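Local coordinates for periplasmic solute binding protein (Pectobacterium atrosepticum, PDB 4RY1) that probably binds a sugar in the periplasm and delivers it to an ABC-type transporter for uptake, at residues M115-W127 / G241-I253. Numbering follows the deposited sequence. Where two conformers were deposited one is given.
Sequences MTSRSMIYNKTTW and GELAGMYLWDSAI
Strands 115-123 and 245-249 form an antiparallel pair whose N-to-C directions in these segments differ by 163°, with Arg-118 opposite Trp-249 and Met-120 opposite Tyr-247 in non-hydrogen-bonded pairs. On the face carrying these residues, the Arg-118 side chain lies between two rings. Arg-118 CG sits over the six-membered ring of Trp-249, 3.8 Å from the centroid, and Arg-118 CZ stands 3.8 Å from the centroid of the five-membered ring, over its face, a cation-pi contact, while CD covers the rim of one Tyr-247 face. The bend at chi2 (-77°) carries the guanidinium back across the neighbouring strand, where Arg-118 NH1 donates to Tyr-247 O at 2.9 Å. Strand 107-123 also pairs with strand 284-292, and so joins strand 245-249 to the mixed sheet of the periplasmic binding protein fold; Tyr-247 OH and Ser-251 OG each hydrogen-bond a glycerol, probably from the crystallisation liquor, though such molecules often mark pockets. Where strand 245-249 ends, Asp-250 turns its carboxylate back: OD1 accepts from Thr-116 OG1 at 2.8 Å, 78° out of the carboxylate plane, and OD2 from Ser-117 N. At the other end, Ala-244 O is gripped from opposite faces of its carbonyl plane by Asn-123 N (2.8 Å) and Trp-127 NE1 (3.0 Å), and Thr-126 OG1 donates to Gly-241 O at 2.7 Å.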
ATOM      1  N   MET A 115      -5.617  -8.519   1.174  1.00 11.55           N
ATOM      2  CA  MET A 115      -6.138  -7.231   0.775  1.00 11.43           C
ATOM      3  C   MET A 115      -5.707  -6.241   1.834  1.00 10.79           C
ATOM      4  O   MET A 115      -5.498  -6.610   2.998  1.00 14.20           O
ATOM      5  CB  MET A 115      -7.670  -7.288   0.590  1.00 13.89           C
ATOM      6  CG  MET A 115      -8.113  -8.182  -0.584  1.00 13.91           C
ATOM      7  SD  MET A 115      -7.470  -7.795  -2.281  1.00 11.97           S
ATOM      8  CE  MET A 115      -8.349  -6.247  -2.499  1.00 21.27           C
ATOM      9  N   THR A 116      -5.604  -4.984   1.443  1.00 10.40           N
ATOM     10  CA  THR A 116      -5.223  -3.911   2.359  1.00 10.89           C
ATOM     11  C   THR A 116      -5.907  -2.612   1.951  1.00 11.58           C
ATOM     12  O   THR A 116      -6.322  -2.445   0.796  1.00 13.50           O
ATOM     13  CB  THR A 116      -3.686  -3.749   2.414  1.00 11.94           C
ATOM     14  OG1 THR A 116      -3.321  -2.894   3.496  1.00 13.76           O
ATOM     15  CG2 THR A 116      -3.108  -3.174   1.139  1.00 12.59           C
ATOM     16  N   SER A 117      -6.097  -1.739   2.934  1.00 11.92           N
ATOM     17  CA  SER A 117      -6.757  -0.453   2.757  1.00 11.70           C
ATOM     18  C   SER A 117      -5.919   0.625   3.382  1.00 12.04           C
ATOM     19  O   SER A 117      -5.202   0.372   4.363  1.00 12.00           O
ATOM     20  CB  SER A 117      -8.137  -0.451   3.408  1.00 13.98           C
ATOM     21  OG  SER A 117      -8.953  -1.485   2.890  1.00 13.80           O
ATOM     22  N   ARG A 118      -6.021   1.828   2.817  1.00 12.56           N
ATOM     23  CA  ARG A 118      -5.454   3.018   3.454  1.00 14.30           C
ATOM     24  C   ARG A 118      -6.332   3.423   4.653  1.00 13.98           C
ATOM     25  O   ARG A 118      -7.549   3.541   4.525  1.00 15.63           O
ATOM     26  CB  ARG A 118      -5.415   4.209   2.493  1.00 15.97           C
ATOM     27  CG  ARG A 118      -4.414   4.157   1.358  1.00 16.03           C
ATOM     28  CD  ARG A 118      -3.011   4.455   1.837  1.00 14.36           C
ATOM     29  NE  ARG A 118      -2.053   4.535   0.734  1.00 13.50           N
ATOM     30  CZ  ARG A 118      -0.771   4.834   0.860  1.00 12.67           C
ATOM     31  NH1 ARG A 118      -0.240   5.122   2.034  1.00 12.79           N
ATOM     32  NH2 ARG A 118       0.008   4.811  -0.213  1.00 14.86           N
ATOM     33  N   SER A 119      -5.721   3.662   5.804  1.00 12.06           N
ATOM     34  CA  SER A 119      -6.450   4.167   6.961  1.00 11.76           C
ATOM     35  C   SER A 119      -5.505   4.969   7.851  1.00 13.74           C
ATOM     36  O   SER A 119      -4.293   4.919   7.706  1.00 13.97           O
ATOM     37  CB  SER A 119      -7.166   3.038   7.689  1.00 14.78           C
ATOM     38  OG  SER A 119      -6.259   2.041   8.126  1.00 16.83           O
ATOM     39  N   MET A 120      -6.087   5.792   8.711  1.00 13.78           N
ATOM     40  CA  MET A 120      -5.300   6.560   9.659  0.50 14.83           C
ATOM     41  C   MET A 120      -4.854   5.742  10.865  1.00 14.41           C
ATOM     42  O   MET A 120      -5.650   5.037  11.496  1.00 15.58           O
ATOM     43  CB  MET A 120      -6.099   7.762  10.135  0.50 14.78           C
ATOM     44  CG  MET A 120      -6.219   8.824   9.069  0.50 14.23           C
ATOM     45  SD  MET A 120      -4.660   9.611   8.588  0.50  6.72           S
ATOM     46  CE  MET A 120      -5.363  10.948   7.624  0.50 14.18           C
ATOM     47  N   ILE A 121      -3.586   5.893  11.209  1.00 15.38           N
ATOM     48  CA  ILE A 121      -2.996   5.347  12.418  1.00 15.64           C
ATOM     49  C   ILE A 121      -2.537   6.589  13.190  1.00 15.01           C
ATOM     50  O   ILE A 121      -1.801   7.410  12.661  1.00 15.99           O
ATOM     51  CB  ILE A 121      -1.816   4.405  12.107  1.00 19.56           C
ATOM     52  CG1 ILE A 121      -2.306   3.239  11.257  1.00 21.05           C
ATOM     53  CG2 ILE A 121      -1.158   3.933  13.396  1.00 27.17           C
ATOM     54  CD1 ILE A 121      -3.144   2.268  12.038  1.00 21.05           C
ATOM     55  N   TYR A 122      -2.983   6.732  14.431  1.00 15.75           N
ATOM     56  CA  TYR A 122      -2.686   7.900  15.235  1.00 14.95           C
ATOM     57  C   TYR A 122      -1.952   7.533  16.504  1.00 17.76           C
ATOM     58  O   TYR A 122      -2.166   6.460  17.070  1.00 16.61           O
ATOM     59  CB  TYR A 122      -3.976   8.629  15.607  1.00 16.56           C
ATOM     60  CG  TYR A 122      -4.739   9.280  14.484  1.00 15.06           C
ATOM     61  CD1 TYR A 122      -4.117  10.183  13.612  1.00 15.53           C
ATOM     62  CD2 TYR A 122      -6.116   9.053  14.321  1.00 16.25           C
ATOM     63  CE1 TYR A 122      -4.838  10.833  12.616  1.00 15.95           C
ATOM     64  CE2 TYR A 122      -6.839   9.696  13.323  1.00 16.54           C
ATOM     65  CZ  TYR A 122      -6.212  10.575  12.466  1.00 16.09           C
ATOM     66  OH  TYR A 122      -6.925  11.247  11.486  1.00 18.46           O
ATOM     67  N   ASN A 123      -1.125   8.470  16.961  1.00 16.97           N
ATOM     68  CA  ASN A 123      -0.441   8.372  18.242  1.00 18.09           C
ATOM     69  C   ASN A 123      -1.347   8.986  19.303  1.00 19.19           C
ATOM     70  O   ASN A 123      -1.481  10.213  19.426  1.00 19.33           O
ATOM     71  CB  ASN A 123       0.904   9.092  18.218  1.00 18.52           C
ATOM     72  CG  ASN A 123       1.705   8.850  19.485  1.00 18.99           C
ATOM     73  OD1 ASN A 123       1.143   8.876  20.583  1.00 21.02           O
ATOM     74  ND2 ASN A 123       3.002   8.578  19.344  1.00 19.35           N
ATOM     75  N   LYS A 124      -1.990   8.105  20.047  1.00 18.95           N
ATOM     76  CA  LYS A 124      -3.001   8.521  21.026  1.00 21.15           C
ATOM     77  C   LYS A 124      -2.470   9.540  22.034  1.00 21.61           C
ATOM     78  O   LYS A 124      -3.139  10.518  22.376  1.00 21.69           O
ATOM     79  CB  LYS A 124      -3.525   7.306  21.778  1.00 23.97           C
ATOM     80  CG  LYS A 124      -4.510   7.651  22.887  1.00 28.35           C
ATOM     81  CD  LYS A 124      -4.940   6.394  23.645  1.00 26.59           C
ATOM     82  CE  LYS A 124      -5.558   6.678  25.003  1.00 29.35           C
ATOM     83  NZ  LYS A 124      -6.795   7.479  24.849  1.00 30.93           N
ATOM     84  N   THR A 125      -1.265   9.287  22.515  1.00 20.66           N
ATOM     85  CA  THR A 125      -0.660  10.120  23.558  1.00 21.74           C
ATOM     86  C   THR A 125      -0.554  11.569  23.089  1.00 26.04           C
ATOM     87  O   THR A 125      -0.944  12.510  23.773  1.00 24.23           O
ATOM     88  CB  THR A 125       0.717   9.575  23.964  1.00 26.12           C
ATOM     89  OG1 THR A 125       0.574   8.206  24.359  1.00 25.83           O
ATOM     90  CG2 THR A 125       1.328  10.366  25.124  1.00 28.79           C
ATOM     91  N   THR A 126      -0.034  11.737  21.892  1.00 22.37           N
ATOM     92  CA  THR A 126       0.103  13.079  21.317  1.00 21.94           C
ATOM     93  C   THR A 126      -1.230  13.826  21.109  1.00 22.82           C
ATOM     94  O   THR A 126      -1.354  14.995  21.472  1.00 21.94           O
ATOM     95  CB  THR A 126       0.891  13.035  20.009  1.00 20.78           C
ATOM     96  OG1 THR A 126       2.083  12.266  20.211  1.00 20.62           O
ATOM     97  CG2 THR A 126       1.247  14.442  19.590  1.00 19.78           C
ATOM     98  N   TRP A 127      -2.213  13.159  20.509  1.00 20.61           N
ATOM     99  CA  TRP A 127      -3.542  13.765  20.314  1.00 21.42           C
ATOM    100  C   TRP A 127      -4.192  14.171  21.655  1.00 24.94           C
ATOM    101  O   TRP A 127      -4.777  15.255  21.777  1.00 23.45           O
ATOM    102  CB  TRP A 127      -4.456  12.798  19.530  1.00 21.72           C
ATOM    103  CG  TRP A 127      -4.146  12.792  18.043  1.00 17.95           C
ATOM    104  CD1 TRP A 127      -3.115  12.108  17.403  1.00 19.54           C
ATOM    105  CD2 TRP A 127      -4.819  13.546  17.018  1.00 18.07           C
ATOM    106  NE1 TRP A 127      -3.150  12.373  16.064  1.00 18.49           N
ATOM    107  CE2 TRP A 127      -4.170  13.252  15.794  1.00 15.92           C
ATOM    108  CE3 TRP A 127      -5.908  14.434  17.004  1.00 18.69           C
ATOM    109  CZ2 TRP A 127      -4.560  13.811  14.585  1.00 16.82           C
ATOM    110  CZ3 TRP A 127      -6.296  14.994  15.780  1.00 18.15           C
ATOM    111  CH2 TRP A 127      -5.618  14.675  14.590  1.00 17.32           C
ATOM    112  N   GLY A 241       6.726  10.610  18.799  1.00 20.55           N
ATOM    113  CA  GLY A 241       5.354  11.109  18.829  1.00 20.16           C
ATOM    114  C   GLY A 241       5.108  12.526  18.375  1.00 20.99           C
ATOM    115  O   GLY A 241       3.992  13.033  18.516  1.00 21.41           O
ATOM    116  N   GLU A 242       6.131  13.172  17.811  1.00 17.61           N
ATOM    117  CA  GLU A 242       5.939  14.519  17.246  1.00 19.72           C
ATOM    118  C   GLU A 242       5.051  14.494  15.993  1.00 17.26           C
ATOM    119  O   GLU A 242       4.244  15.389  15.751  1.00 18.00           O
ATOM    120  CB  GLU A 242       7.282  15.169  16.914  1.00 17.91           C
ATOM    121  CG  GLU A 242       8.009  15.653  18.162  1.00 20.23           C
ATOM    122  CD  GLU A 242       9.453  16.024  17.948  1.00 24.90           C
ATOM    123  OE1 GLU A 242       9.918  16.036  16.795  1.00 22.58           O
ATOM    124  OE2 GLU A 242      10.114  16.310  18.971  1.00 25.64           O
ATOM    125  N   LEU A 243       5.272  13.490  15.160  1.00 15.42           N
ATOM    126  CA  LEU A 243       4.362  13.197  14.043  1.00 14.96           C
ATOM    127  C   LEU A 243       3.335  12.201  14.543  1.00 16.51           C
ATOM    128  O   LEU A 243       3.647  11.036  14.803  1.00 17.25           O
ATOM    129  CB  LEU A 243       5.124  12.636  12.847  1.00 15.46           C
ATOM    130  CG  LEU A 243       6.290  13.467  12.301  1.00 15.54           C
ATOM    131  CD1 LEU A 243       7.013  12.717  11.199  1.00 17.67           C
ATOM    132  CD2 LEU A 243       5.792  14.813  11.811  1.00 17.05           C
ATOM    133  N   ALA A 244       2.108  12.681  14.678  1.00 15.25           N
ATOM    134  CA  ALA A 244       1.103  11.984  15.469  1.00 14.77           C
ATOM    135  C   ALA A 244       0.130  11.129  14.652  1.00 16.18           C
ATOM    136  O   ALA A 244      -0.879  10.657  15.163  1.00 16.54           O
ATOM    137  CB  ALA A 244       0.339  12.964  16.330  1.00 17.39           C
ATOM    138  N   GLY A 245       0.453  10.898  13.394  1.00 14.57           N
ATOM    139  CA  GLY A 245      -0.413  10.124  12.529  1.00 16.54           C
ATOM    140  C   GLY A 245       0.314   9.730  11.270  1.00 14.36           C
ATOM    141  O   GLY A 245       1.238  10.413  10.847  1.00 14.69           O
ATOM    142  N   MET A 246      -0.172   8.657  10.654  1.00 13.72           N
ATOM    143  CA  MET A 246       0.207   8.283   9.295  1.00 12.95           C
ATOM    144  C   MET A 246      -1.005   7.694   8.586  1.00 12.62           C
ATOM    145  O   MET A 246      -1.827   7.020   9.207  1.00 14.04           O
ATOM    146  CB  MET A 246       1.350   7.254   9.289  1.00 13.79           C
ATOM    147  CG  MET A 246       2.709   7.813   9.658  1.00 16.33           C
ATOM    148  SD  MET A 246       3.534   8.942   8.487  1.00 10.30           S
ATOM    149  CE  MET A 246       4.823   9.506   9.639  1.00 33.94           C
ATOM    150  N   TYR A 247      -1.082   7.942   7.286  1.00 12.71           N
ATOM    151  CA  TYR A 247      -2.118   7.391   6.415  1.00 12.71           C
ATOM    152  C   TYR A 247      -1.496   6.225   5.663  1.00 13.31           C
ATOM    153  O   TYR A 247      -0.960   6.389   4.577  1.00 13.31           O
ATOM    154  CB  TYR A 247      -2.625   8.473   5.450  1.00 14.40           C
ATOM    155  CG  TYR A 247      -3.720   8.100   4.494  1.00 13.76           C
ATOM    156  CD1 TYR A 247      -4.975   7.703   4.941  1.00 14.15           C
ATOM    157  CD2 TYR A 247      -3.533   8.227   3.123  1.00 14.20           C
ATOM    158  CE1 TYR A 247      -5.997   7.422   4.040  1.00 15.05           C
ATOM    159  CE2 TYR A 247      -4.554   7.952   2.227  1.00 13.80           C
ATOM    160  CZ  TYR A 247      -5.785   7.562   2.688  1.00 13.64           C
ATOM    161  OH  TYR A 247      -6.782   7.289   1.760  1.00 17.57           O
ATOM    162  N   LEU A 248      -1.589   5.040   6.250  1.00 13.03           N
ATOM    163  CA  LEU A 248      -0.845   3.865   5.776  1.00 12.17           C
ATOM    164  C   LEU A 248      -1.760   2.841   5.162  1.00 12.11           C
ATOM    165  O   LEU A 248      -2.906   2.690   5.582  1.00 12.99           O
ATOM    166  CB  LEU A 248      -0.150   3.177   6.952  1.00 13.01           C
ATOM    167  CG  LEU A 248       0.873   4.007   7.699  1.00 12.39           C
ATOM    168  CD1 LEU A 248       1.367   3.245   8.925  1.00 15.47           C
ATOM    169  CD2 LEU A 248       2.022   4.426   6.795  1.00 13.80           C
ATOM    170  N   TRP A 249      -1.223   2.047   4.236  1.00 11.99           N
ATOM    171  CA  TRP A 249      -1.847   0.752   3.952  1.00 12.20           C
ATOM    172  C   TRP A 249      -1.809  -0.053   5.259  1.00 12.11           C
ATOM    173  O   TRP A 249      -0.775  -0.072   5.939  1.00 12.19           O
ATOM    174  CB  TRP A 249      -1.093  -0.011   2.871  1.00 12.86           C
ATOM    175  CG  TRP A 249      -1.132   0.598   1.523  1.00 12.54           C
ATOM    176  CD1 TRP A 249      -0.073   1.098   0.817  1.00 14.58           C
ATOM    177  CD2 TRP A 249      -2.288   0.750   0.681  1.00 13.14           C
ATOM    178  NE1 TRP A 249      -0.510   1.543  -0.405  1.00 15.16           N
ATOM    179  CE2 TRP A 249      -1.857   1.345  -0.507  1.00 13.17           C
ATOM    180  CE3 TRP A 249      -3.651   0.421   0.816  1.00 13.88           C
ATOM    181  CZ2 TRP A 249      -2.738   1.648  -1.554  1.00 15.08           C
ATOM    182  CZ3 TRP A 249      -4.522   0.716  -0.222  1.00 14.89           C
ATOM    183  CH2 TRP A 249      -4.059   1.318  -1.394  1.00 14.63           C
ATOM    184  N   ASP A 250      -2.875  -0.776   5.600  1.00 12.35           N
ATOM    185  CA  ASP A 250      -2.809  -1.548   6.857  1.00 13.33           C
ATOM    186  C   ASP A 250      -1.686  -2.603   6.832  1.00 12.70           C
ATOM    187  O   ASP A 250      -1.167  -2.984   7.878  1.00 14.18           O
ATOM    188  CB  ASP A 250      -4.170  -2.090   7.349  1.00 14.94           C
ATOM    189  CG  ASP A 250      -4.910  -2.911   6.319  1.00 14.02           C
ATOM    190  OD1 ASP A 250      -4.337  -3.924   5.855  1.00 14.77           O
ATOM    191  OD2 ASP A 250      -6.080  -2.574   6.001  1.00 15.57           O
ATOM    192  N   SER A 251      -1.272  -3.010   5.625  1.00 12.74           N
ATOM    193  CA  SER A 251      -0.147  -3.946   5.441  1.00 13.47           C
ATOM    194  C   SER A 251       1.217  -3.339   5.820  1.00 14.41           C
ATOM    195  O   SER A 251       2.217  -4.056   5.902  1.00 15.45           O
ATOM    196  CB  SER A 251      -0.122  -4.420   3.985  1.00 16.50           C
ATOM    197  OG  SER A 251       0.072  -3.332   3.115  1.00 19.86           O
ATOM    198  N   ALA A 252       1.254  -2.031   6.054  1.00 13.33           N
ATOM    199  CA  ALA A 252       2.477  -1.335   6.483  1.00 13.45           C
ATOM    200  C   ALA A 252       2.529  -1.058   7.983  1.00 13.75           C
ATOM    201  O   ALA A 252       3.516  -0.551   8.499  1.00 13.04           O
ATOM    202  CB  ALA A 252       2.596  -0.009   5.748  1.00 14.00           C
ATOM    203  N   ILE A 253       1.438  -1.337   8.679  1.00 12.34           N
ATOM    204  CA  ILE A 253       1.376  -1.040  10.114  1.00 12.20           C
ATOM    205  C   ILE A 253       2.520  -1.685  10.896  1.00 14.59           C
ATOM    206  O   ILE A 253       3.128  -1.022  11.722  1.00 15.77           O
ATOM    207  CB  ILE A 253       0.000  -1.440  10.689  1.00 12.27           C
ATOM    208  CG1 ILE A 253      -1.069  -0.463  10.173  1.00 13.67           C
ATOM    209  CG2 ILE A 253       0.036  -1.504  12.213  1.00 15.65           C
ATOM    210  CD1 ILE A 253      -2.494  -0.924  10.430  1.00 14.06           C
TER
HETATM  211  O   HOH W   1      -3.932  -6.720   5.357  1.00 14.59           O
HETATM  212  O   HOH W   2      -8.181  -3.638   4.357  1.00 15.44           O
HETATM  213  O   HOH W   3      -7.234  -0.325   7.095  1.00 15.27           O
HETATM  214  O   HOH W   4      -3.417   1.467   8.142  1.00 18.29           O
HETATM  215  O   HOH W   5       4.152   8.878  16.628  1.00 19.71           O